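Local coordinates for protein SidF, inhibitor of growth family, member 3 (Legionella pneumophila subsp. pneumophila, PDB 4FYE) that is a Legionella phosphoinositide phosphatase that probably removes a phosphate group from phosphatidylinositol phosphate lipids, at residues A[7-10]-A[11-15]; A[385-389]-A[390-394]; A[577-580]-A[581-585]. The protein carries 1 engineered substitution. All coordinates share one frame; numbering follows the deposited sequence.

Interaction 1. Residues A[7-10]-A[11-15]; sequences ENIE and TYVTH
Thr14 and Glu10 meet through a single carbonyl oxygen in the first turns of helix 9-16. Glu10 O takes two hydrogen bonds from Thr14: one from Thr14 N, at 3.0 Å, and one from Thr14 OG1, which donates to Glu10 O over 2.9 Å. The two donors arrive from opposite faces of the carbonyl plane, the hydroxyl tilted 34° from it. Followed outward, Thr14 starts with CB 3.4 Å from Glu10 O; its OG1 lies anti to the carbonyl carbon and beside the backbone N (chi1 -65°), which turns the hydroxyl back down the helix, so that OG1 is the tip that reaches Glu10 O.

Asn8 is the N-cap, just ahead of the first helical residue, Ile9; its carbonyl oxygen Asn8 O receives Tyr12 N at 2.9 Å. The next i to i+4 bond runs from Val13 N to Ile9 O at 2.8 Å. Ile9 and Val13, one turn apart, share a flank: Ile9 CD1 rests 3.7 Å from Val13 CG2. Before the cap, the bent chain of Glu7 crosses Thr11 at about a right angle, with Glu7 CG 3.1 Å from Thr11 OG1. The bend at chi2 (65°) brings Glu7 OE1 back to Asn8 N, which gives it a weak hydrogen bond.

Tyr12 OH bonds Asp43 in the loop after strand 39-42, and Arg339 of helix 335-349 meets Glu7 and Asn8, just before the helix. Ile9 and Val13 face the six-stranded mixed sheet, touching Ile205, Phe201 and Met203 of strand 199-206 and Arg248 and Ile250 of strand 247-254, so this short N-terminal helix lies packed against the sheet.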
ATOM      1  N   GLU A   7      12.278  15.248  -7.603  1.00 78.02           N
ATOM      2  CA  GLU A   7      13.433  14.596  -8.163  1.00 70.02           C
ATOM      3  C   GLU A   7      13.014  13.249  -8.716  1.00 57.35           C
ATOM      4  O   GLU A   7      12.027  12.665  -8.329  1.00 55.69           O
ATOM      5  CB  GLU A   7      14.489  14.418  -7.060  1.00 77.29           C
ATOM      6  CG  GLU A   7      15.859  13.941  -7.513  1.00 82.56           C
ATOM      7  CD  GLU A   7      16.572  14.946  -8.400  1.00 90.43           C
ATOM      8  OE1 GLU A   7      16.470  14.777  -9.643  1.00 86.12           O
ATOM      9  OE2 GLU A   7      17.218  15.889  -7.851  1.00 91.31           O
ATOM     10  N   ASN A   8      13.799  12.763  -9.638  1.00 57.36           N
ATOM     11  CA  ASN A   8      13.565  11.503 -10.263  1.00 56.45           C
ATOM     12  C   ASN A   8      13.668  10.414  -9.184  1.00 53.89           C
ATOM     13  O   ASN A   8      14.553  10.469  -8.354  1.00 56.74           O
ATOM     14  CB  ASN A   8      14.619  11.343 -11.342  1.00 54.88           C
ATOM     15  CG  ASN A   8      14.592  10.002 -11.963  1.00 59.14           C
ATOM     16  OD1 ASN A   8      13.857   9.773 -12.922  1.00 67.41           O
ATOM     17  ND2 ASN A   8      15.362   9.085 -11.417  1.00 59.99           N
ATOM     18  N   ILE A   9      12.742   9.450  -9.186  1.00 51.69           N
ATOM     19  CA  ILE A   9      12.689   8.435  -8.155  1.00 48.55           C
ATOM     20  C   ILE A   9      14.026   7.667  -8.068  1.00 51.32           C
ATOM     21  O   ILE A   9      14.581   7.508  -6.971  1.00 48.36           O
ATOM     22  CB  ILE A   9      11.474   7.505  -8.387  1.00 48.41           C
ATOM     23  CG1 ILE A   9      10.631   7.328  -7.117  1.00 50.15           C
ATOM     24  CG2 ILE A   9      11.775   6.241  -9.217  1.00 42.43           C
ATOM     25  CD1 ILE A   9      11.339   7.056  -5.830  1.00 43.81           C
ATOM     26  N   GLU A  10      14.569   7.242  -9.214  1.00 49.69           N
ATOM     27  CA  GLU A  10      15.790   6.499  -9.201  1.00 53.25           C
ATOM     28  C   GLU A  10      16.906   7.325  -8.595  1.00 60.19           C
ATOM     29  O   GLU A  10      17.697   6.784  -7.787  1.00 63.47           O
ATOM     30  CB  GLU A  10      16.220   6.004 -10.593  1.00 55.79           C
ATOM     31  CG  GLU A  10      17.379   5.028 -10.463  1.00 61.14           C
ATOM     32  CD  GLU A  10      18.043   4.561 -11.777  1.00 76.16           C
ATOM     33  OE1 GLU A  10      19.300   4.336 -11.771  1.00 74.13           O
ATOM     34  OE2 GLU A  10      17.319   4.398 -12.798  1.00 81.99           O
ATOM     35  N   THR A  11      17.012   8.615  -8.951  1.00 55.80           N
ATOM     36  CA  THR A  11      18.160   9.346  -8.417  1.00 59.98           C
ATOM     37  C   THR A  11      17.960   9.519  -6.901  1.00 54.55           C
ATOM     38  O   THR A  11      18.849   9.257  -6.100  1.00 51.93           O
ATOM     39  CB  THR A  11      18.507  10.676  -9.134  1.00 66.94           C
ATOM     40  OG1 THR A  11      17.887  11.743  -8.429  1.00 79.98           O
ATOM     41  CG2 THR A  11      18.084  10.707 -10.603  1.00 59.76           C
ATOM     42  N   TYR A  12      16.772   9.909  -6.500  1.00 50.77           N
ATOM     43  CA  TYR A  12      16.483   9.883  -5.080  1.00 50.13           C
ATOM     44  C   TYR A  12      16.801   8.567  -4.332  1.00 48.56           C
ATOM     45  O   TYR A  12      17.453   8.586  -3.283  1.00 51.26           O
ATOM     46  CB  TYR A  12      15.068  10.299  -4.814  1.00 47.27           C
ATOM     47  CG  TYR A  12      14.754  10.561  -3.365  1.00 49.50           C
ATOM     48  CD1 TYR A  12      15.597  11.330  -2.540  1.00 54.70           C
ATOM     49  CD2 TYR A  12      13.587  10.097  -2.825  1.00 48.05           C
ATOM     50  CE1 TYR A  12      15.269  11.603  -1.206  1.00 50.42           C
ATOM     51  CE2 TYR A  12      13.233  10.378  -1.514  1.00 48.96           C
ATOM     52  CZ  TYR A  12      14.067  11.123  -0.710  1.00 53.41           C
ATOM     53  OH  TYR A  12      13.671  11.332   0.598  1.00 62.05           O
ATOM     54  N   VAL A  13      16.382   7.432  -4.858  1.00 44.86           N
ATOM     55  CA  VAL A  13      16.611   6.151  -4.159  1.00 43.75           C
ATOM     56  C   VAL A  13      18.122   5.894  -4.024  1.00 51.38           C
ATOM     57  O   VAL A  13      18.615   5.366  -2.985  1.00 52.79           O
ATOM     58  CB  VAL A  13      15.953   5.028  -4.960  1.00 47.33           C
ATOM     59  CG1 VAL A  13      16.456   3.679  -4.510  1.00 44.95           C
ATOM     60  CG2 VAL A  13      14.396   5.170  -4.945  1.00 42.38           C
ATOM     61  N   THR A  14      18.864   6.308  -5.057  1.00 48.84           N
ATOM     62  CA  THR A  14      20.290   6.164  -5.075  1.00 50.86           C
ATOM     63  C   THR A  14      20.931   7.018  -3.997  1.00 56.06           C
ATOM     64  O   THR A  14      21.799   6.548  -3.272  1.00 62.03           O
ATOM     65  CB  THR A  14      20.852   6.614  -6.413  1.00 53.03           C
ATOM     66  OG1 THR A  14      20.363   5.728  -7.438  1.00 52.16           O
ATOM     67  CG2 THR A  14      22.364   6.586  -6.363  1.00 51.36           C
ATOM     68  N   HIS A  15      20.531   8.275  -3.874  1.00 57.03           N
ATOM     69  CA  HIS A  15      21.075   9.071  -2.767  1.00 58.80           C
ATOM     70  C   HIS A  15      20.771   8.459  -1.419  1.00 56.94           C
ATOM     71  O   HIS A  15      21.582   8.480  -0.537  1.00 55.97           O
ATOM     72  CB  HIS A  15      20.580  10.493  -2.850  1.00 61.51           C
ATOM     73  CG  HIS A  15      21.309  11.306  -3.864  1.00 74.70           C
ATOM     74  ND1 HIS A  15      22.342  12.121  -3.534  1.00 80.03           N
ATOM     75  CD2 HIS A  15      21.179  11.362  -5.245  1.00 74.48           C
ATOM     76  CE1 HIS A  15      22.820  12.696  -4.650  1.00 84.64           C
ATOM     77  NE2 HIS A  15      22.109  12.225  -5.701  1.00 83.85           N
TER

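Interaction 2. Residues A[385-389]-A[390-394]; sequences DAFDG and SKAKI
Ser390 grips Phe387 O twice, and these two hydrogen bonds close the polar half of the contact. Ser390 N donates to Phe387 O at 3.0 Å, the closing bond of a type II beta turn from Phe387 to Ser390. Ser390 OG adds a second bond to Phe387 O at 3.1 Å, coming in above the carbonyl plane at a C=O...O angle of 124°. Both donors approach from the same face. With OG held between the backbone N and the carbonyl carbon (chi1 81°), the hydroxyl reaches back over the turn. Gly389 occupies the third position with positive phi (62°), as a type II turn prefers, just after Asp388 has left helical geometry.

The apolar contact joins the last helical residue, Phe387, to Ala392 of the strand: Phe387 CE1 lies 3.6 Å from Ala392 CB, the methyl approaching the ring obliquely. A separate, polar neighbour, Lys391 O, sits at the ring edge, near its plane, 4.1 Å from Phe387 CD1.

This is a helix-turn-strand connection. Phe387 also packs on Leu295, Glu299 and Ile302 of helix 284-311 and on Arg503 of helix 482-514, while backbone bonds from Ser390 to Tyr410 and from Ala392 to Val408 align edge strand 391-399 antiparallel to strand 402-416.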
ATOM      1  N   ASP A 385     -14.974   4.596  -9.298  1.00 58.12           N
ATOM      2  CA  ASP A 385     -15.753   4.532 -10.565  1.00 61.07           C
ATOM      3  C   ASP A 385     -16.377   5.884 -10.943  1.00 60.21           C
ATOM      4  O   ASP A 385     -16.664   6.124 -12.122  1.00 60.17           O
ATOM      5  CB  ASP A 385     -16.844   3.444 -10.529  1.00 64.64           C
ATOM      6  CG  ASP A 385     -16.383   2.086 -11.103  1.00 68.79           C
ATOM      7  OD1 ASP A 385     -15.448   2.023 -11.957  1.00 65.96           O
ATOM      8  OD2 ASP A 385     -16.983   1.055 -10.676  1.00 69.49           O
ATOM      9  N   ALA A 386     -16.601   6.742  -9.944  1.00 59.93           N
ATOM     10  CA  ALA A 386     -17.093   8.119 -10.155  1.00 58.05           C
ATOM     11  C   ALA A 386     -16.128   8.878 -11.020  1.00 60.43           C
ATOM     12  O   ALA A 386     -16.551   9.580 -11.975  1.00 62.62           O
ATOM     13  CB  ALA A 386     -17.230   8.840  -8.821  1.00 54.47           C
ATOM     14  N   PHE A 387     -14.831   8.737 -10.708  1.00 53.37           N
ATOM     15  CA  PHE A 387     -13.802   9.415 -11.507  1.00 54.95           C
ATOM     16  C   PHE A 387     -13.429   8.659 -12.763  1.00 53.81           C
ATOM     17  O   PHE A 387     -12.909   9.276 -13.707  1.00 57.39           O
ATOM     18  CB  PHE A 387     -12.532   9.697 -10.688  1.00 53.39           C
ATOM     19  CG  PHE A 387     -12.577  10.994  -9.885  1.00 53.05           C
ATOM     20  CD1 PHE A 387     -12.412  12.252 -10.522  1.00 52.03           C
ATOM     21  CD2 PHE A 387     -12.734  10.971  -8.497  1.00 48.77           C
ATOM     22  CE1 PHE A 387     -12.387  13.448  -9.780  1.00 48.20           C
ATOM     23  CE2 PHE A 387     -12.720  12.180  -7.758  1.00 51.97           C
ATOM     24  CZ  PHE A 387     -12.525  13.416  -8.403  1.00 49.14           C
ATOM     25  N   ASP A 388     -13.733   7.354 -12.808  1.00 53.61           N
ATOM     26  CA  ASP A 388     -13.291   6.508 -13.938  1.00 55.39           C
ATOM     27  C   ASP A 388     -13.702   7.024 -15.291  1.00 60.83           C
ATOM     28  O   ASP A 388     -14.872   7.406 -15.525  1.00 68.17           O
ATOM     29  CB  ASP A 388     -13.584   4.991 -13.766  1.00 58.62           C
ATOM     30  CG  ASP A 388     -13.186   4.161 -15.025  1.00 67.31           C
ATOM     31  OD1 ASP A 388     -13.797   4.370 -16.109  1.00 73.69           O
ATOM     32  OD2 ASP A 388     -12.250   3.349 -14.975  1.00 62.70           O
ATOM     33  N   GLY A 389     -12.707   7.065 -16.175  1.00 64.27           N
ATOM     34  CA  GLY A 389     -12.838   7.567 -17.548  1.00 66.02           C
ATOM     35  C   GLY A 389     -13.230   9.041 -17.678  1.00 71.19           C
ATOM     36  O   GLY A 389     -13.828   9.465 -18.720  1.00 74.59           O
ATOM     37  N   SER A 390     -12.939   9.835 -16.646  1.00 65.68           N
ATOM     38  CA  SER A 390     -12.986  11.296 -16.833  1.00 66.92           C
ATOM     39  C   SER A 390     -11.697  11.979 -16.283  1.00 65.55           C
ATOM     40  O   SER A 390     -10.657  11.304 -16.105  1.00 56.83           O
ATOM     41  CB  SER A 390     -14.253  11.855 -16.231  1.00 61.14           C
ATOM     42  OG  SER A 390     -14.004  11.970 -14.863  1.00 67.32           O
ATOM     43  N   LYS A 391     -11.759  13.294 -16.046  1.00 68.10           N
ATOM     44  CA  LYS A 391     -10.570  14.105 -15.710  1.00 68.36           C
ATOM     45  C   LYS A 391     -10.662  14.556 -14.261  1.00 67.85           C
ATOM     46  O   LYS A 391     -11.768  14.648 -13.759  1.00 73.92           O
ATOM     47  CB  LYS A 391     -10.524  15.359 -16.583  1.00 68.03           C
ATOM     48  CG  LYS A 391      -9.980  15.140 -17.981  1.00 76.11           C
ATOM     49  CD  LYS A 391      -9.932  16.421 -18.834  1.00 75.72           C
ATOM     50  CE  LYS A 391     -11.212  16.575 -19.641  1.00 72.23           C
ATOM     51  NZ  LYS A 391     -11.021  17.404 -20.870  1.00 76.39           N
ATOM     52  N   ALA A 392      -9.530  14.846 -13.599  1.00 64.50           N
ATOM     53  CA  ALA A 392      -9.533  15.656 -12.350  1.00 62.34           C
ATOM     54  C   ALA A 392      -8.524  16.779 -12.323  1.00 60.20           C
ATOM     55  O   ALA A 392      -7.411  16.597 -12.780  1.00 63.05           O
ATOM     56  CB  ALA A 392      -9.327  14.782 -11.134  1.00 63.82           C
ATOM     57  N   LYS A 393      -8.889  17.918 -11.737  1.00 58.86           N
ATOM     58  CA  LYS A 393      -7.993  19.059 -11.724  1.00 60.02           C
ATOM     59  C   LYS A 393      -7.103  18.958 -10.529  1.00 57.92           C
ATOM     60  O   LYS A 393      -7.586  18.890  -9.425  1.00 64.06           O
ATOM     61  CB  LYS A 393      -8.769  20.356 -11.739  1.00 61.43           C
ATOM     62  CG  LYS A 393      -9.672  20.390 -12.945  1.00 69.93           C
ATOM     63  CD  LYS A 393     -10.244  21.754 -13.310  1.00 76.14           C
ATOM     64  CE  LYS A 393     -10.856  21.633 -14.701  1.00 75.82           C
ATOM     65  NZ  LYS A 393     -11.529  22.869 -15.186  1.00 84.25           N
ATOM     66  N   ILE A 394      -5.800  18.945 -10.757  1.00 51.62           N
ATOM     67  CA  ILE A 394      -4.836  18.511  -9.742  1.00 51.83           C
ATOM     68  C   ILE A 394      -3.666  19.480  -9.664  1.00 49.28           C
ATOM     69  O   ILE A 394      -3.610  20.381 -10.444  1.00 51.65           O
ATOM     70  CB  ILE A 394      -4.420  17.023 -10.027  1.00 50.02           C
ATOM     71  CG1 ILE A 394      -4.872  16.253  -8.858  1.00 50.27           C
ATOM     72  CG2 ILE A 394      -2.975  16.767 -10.543  1.00 43.23           C
ATOM     73  CD1 ILE A 394      -6.365  16.103  -8.952  1.00 53.48           C
TER

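Interaction 3. Residues A[577-580]-A[581-585]; sequences EQIS and PVIQN
Ser580 and Pro581 meet at a proline kink in the last turns of the long helix 522-583, where the imide nitrogen has no hydrogen to give to the turn before. Pro581 CD lies 3.3 Å from Glu577 O, the acceptor an N-H here would have used. The ring also packs against the next carbonyl, with Pro581 CG 3.5 Å from Gln578 O. Helical bonding resumes beyond the kink. Ser580 O accepts Gln584 N at 2.9 Å with an N-H...O angle of 160°, and it also receives a weak, bent bond from Ile583 N.

On the side chain of Ser580, OG lies anti to the backbone N (chi1 173°). Ser580 OG lies 3.1 Å from Gln584 OE1, at the tip of a chain that runs extended beyond CG. That hydroxyl is hydrogen-bonded to Asp672, which gives the end of the helix a polar tie to a later part of the chain.

Ile579 carries the apolar side. Its carbonyl oxygen, Ile579 O, accepts Ile583 N at 2.9 Å, and both isoleucines reach Leu596 of helix 590-614, so this flank packs on the helix that follows the turn. Ile579 also touches Tyr466 and Leu674. Along the flank the two side chains cross obliquely, one helical turn apart, and the methyl Ile579 CG2 stands 3.4 Å from Ile583 CD1.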
ATOM      1  N   GLU A 577      10.267 -22.466 -22.555  1.00 94.25           N
ATOM      2  CA  GLU A 577      11.276 -23.273 -23.238  1.00101.52           C
ATOM      3  C   GLU A 577      12.079 -22.528 -24.323  1.00103.68           C
ATOM      4  O   GLU A 577      13.302 -22.694 -24.408  1.00102.82           O
ATOM      5  CB  GLU A 577      10.647 -24.567 -23.784  1.00104.45           C
ATOM      6  CG  GLU A 577      11.048 -25.823 -23.008  1.00109.18           C
ATOM      7  CD  GLU A 577       9.870 -26.705 -22.600  1.00110.11           C
ATOM      8  OE1 GLU A 577       9.569 -26.761 -21.392  1.00110.10           O
ATOM      9  OE2 GLU A 577       9.236 -27.341 -23.463  1.00110.37           O
ATOM     10  N   GLN A 578      11.415 -21.702 -25.134  1.00102.04           N
ATOM     11  CA  GLN A 578      12.137 -21.012 -26.205  1.00105.58           C
ATOM     12  C   GLN A 578      12.738 -19.672 -25.775  1.00103.65           C
ATOM     13  O   GLN A 578      13.750 -19.223 -26.311  1.00110.55           O
ATOM     14  CB  GLN A 578      11.295 -20.890 -27.493  1.00108.10           C
ATOM     15  CG  GLN A 578      10.442 -19.635 -27.679  1.00107.10           C
ATOM     16  CD  GLN A 578       9.894 -19.491 -29.110  1.00112.23           C
ATOM     17  OE1 GLN A 578       8.883 -18.820 -29.341  1.00112.82           O
ATOM     18  NE2 GLN A 578      10.555 -20.133 -30.074  1.00114.21           N
ATOM     19  N   ILE A 579      12.127 -19.075 -24.768  1.00 98.44           N
ATOM     20  CA  ILE A 579      12.408 -17.714 -24.335  1.00 88.93           C
ATOM     21  C   ILE A 579      13.624 -17.688 -23.417  1.00 85.31           C
ATOM     22  O   ILE A 579      14.533 -16.875 -23.552  1.00 81.11           O
ATOM     23  CB  ILE A 579      11.070 -17.155 -23.731  1.00 89.03           C
ATOM     24  CG1 ILE A 579      10.316 -16.366 -24.815  1.00 89.00           C
ATOM     25  CG2 ILE A 579      11.173 -16.409 -22.404  1.00 73.32           C
ATOM     26  CD1 ILE A 579      11.208 -15.709 -25.841  1.00 88.23           C
ATOM     27  N   SER A 580      13.631 -18.616 -22.480  1.00 88.37           N
ATOM     28  CA  SER A 580      14.614 -18.586 -21.410  1.00 90.07           C
ATOM     29  C   SER A 580      16.022 -18.523 -21.982  1.00 92.50           C
ATOM     30  O   SER A 580      16.740 -17.551 -21.698  1.00 92.43           O
ATOM     31  CB  SER A 580      14.455 -19.784 -20.476  1.00 84.82           C
ATOM     32  OG  SER A 580      15.525 -19.813 -19.556  1.00 85.54           O
ATOM     33  N   PRO A 581      16.400 -19.531 -22.813  1.00 91.73           N
ATOM     34  CA  PRO A 581      17.779 -19.681 -23.277  1.00 93.75           C
ATOM     35  C   PRO A 581      18.235 -18.460 -24.069  1.00 92.03           C
ATOM     36  O   PRO A 581      19.435 -18.162 -24.067  1.00 89.88           O
ATOM     37  CB  PRO A 581      17.720 -20.926 -24.185  1.00 99.45           C
ATOM     38  CG  PRO A 581      16.321 -20.924 -24.720  1.00 98.43           C
ATOM     39  CD  PRO A 581      15.490 -20.436 -23.551  1.00 97.75           C
ATOM     40  N   VAL A 582      17.286 -17.769 -24.725  1.00 88.25           N
ATOM     41  CA  VAL A 582      17.571 -16.498 -25.390  1.00 86.52           C
ATOM     42  C   VAL A 582      17.809 -15.429 -24.347  1.00 82.13           C
ATOM     43  O   VAL A 582      18.680 -14.578 -24.501  1.00 82.25           O
ATOM     44  CB  VAL A 582      16.457 -16.036 -26.363  1.00 86.08           C
ATOM     45  CG1 VAL A 582      16.757 -14.630 -26.901  1.00 82.86           C
ATOM     46  CG2 VAL A 582      16.318 -17.008 -27.533  1.00 83.87           C
ATOM     47  N   ILE A 583      17.051 -15.473 -23.270  1.00 82.56           N
ATOM     48  CA  ILE A 583      17.185 -14.417 -22.274  1.00 83.51           C
ATOM     49  C   ILE A 583      18.587 -14.487 -21.640  1.00 85.97           C
ATOM     50  O   ILE A 583      19.289 -13.465 -21.482  1.00 81.18           O
ATOM     51  CB  ILE A 583      16.028 -14.482 -21.239  1.00 82.62           C
ATOM     52  CG1 ILE A 583      14.731 -13.988 -21.905  1.00 80.95           C
ATOM     53  CG2 ILE A 583      16.372 -13.703 -19.967  1.00 71.89           C
ATOM     54  CD1 ILE A 583      13.470 -14.214 -21.100  1.00 75.71           C
ATOM     55  N   GLN A 584      19.000 -15.710 -21.322  1.00 87.85           N
ATOM     56  CA  GLN A 584      20.298 -15.952 -20.719  1.00 91.78           C
ATOM     57  C   GLN A 584      21.476 -15.796 -21.708  1.00100.01           C
ATOM     58  O   GLN A 584      22.639 -15.888 -21.312  1.00102.46           O
ATOM     59  CB  GLN A 584      20.294 -17.336 -20.091  1.00 91.95           C
ATOM     60  CG  GLN A 584      19.042 -17.599 -19.272  1.00 89.24           C
ATOM     61  CD  GLN A 584      19.191 -18.786 -18.348  1.00 91.75           C
ATOM     62  OE1 GLN A 584      18.355 -19.690 -18.351  1.00 94.23           O
ATOM     63  NE2 GLN A 584      20.258 -18.793 -17.546  1.00 90.60           N
ATOM     64  N   ASN A 585      21.176 -15.556 -22.985  1.00102.34           N
ATOM     65  CA  ASN A 585      22.216 -15.342 -24.014  1.00112.35           C
ATOM     66  C   ASN A 585      23.042 -14.099 -23.680  1.00112.68           C
ATOM     67  O   ASN A 585      22.518 -12.973 -23.675  1.00103.83           O
ATOM     68  CB  ASN A 585      21.590 -15.225 -25.426  1.00110.40           C
ATOM     69  CG  ASN A 585      22.622 -15.201 -26.550  1.00114.64           C
ATOM     70  OD1 ASN A 585      23.092 -16.247 -27.015  1.00111.34           O
ATOM     71  ND2 ASN A 585      22.937 -14.001 -27.026  1.00113.11           N
TER

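How the interactions relate
From the N terminus, interaction 1 forms the opening turns of helix 9-16, which lies on the six-stranded sheet. Interaction 2 follows far along the chain, in the tight turn that leads from helix 373-387 into the edge strand 391-399 of the four-stranded sheet. Interaction 3 comes last, at the C-terminal end of helix 522-583, just before helix 590-614. Each is local and continuous in sequence, so none nests within or crosses another, and of the three only interaction 2 closes a turn between a helix and a strand. Their centres stand about 29 Å (1 and 2), 32 Å (1 and 3) and 42 Å (2 and 3) apart, without touching.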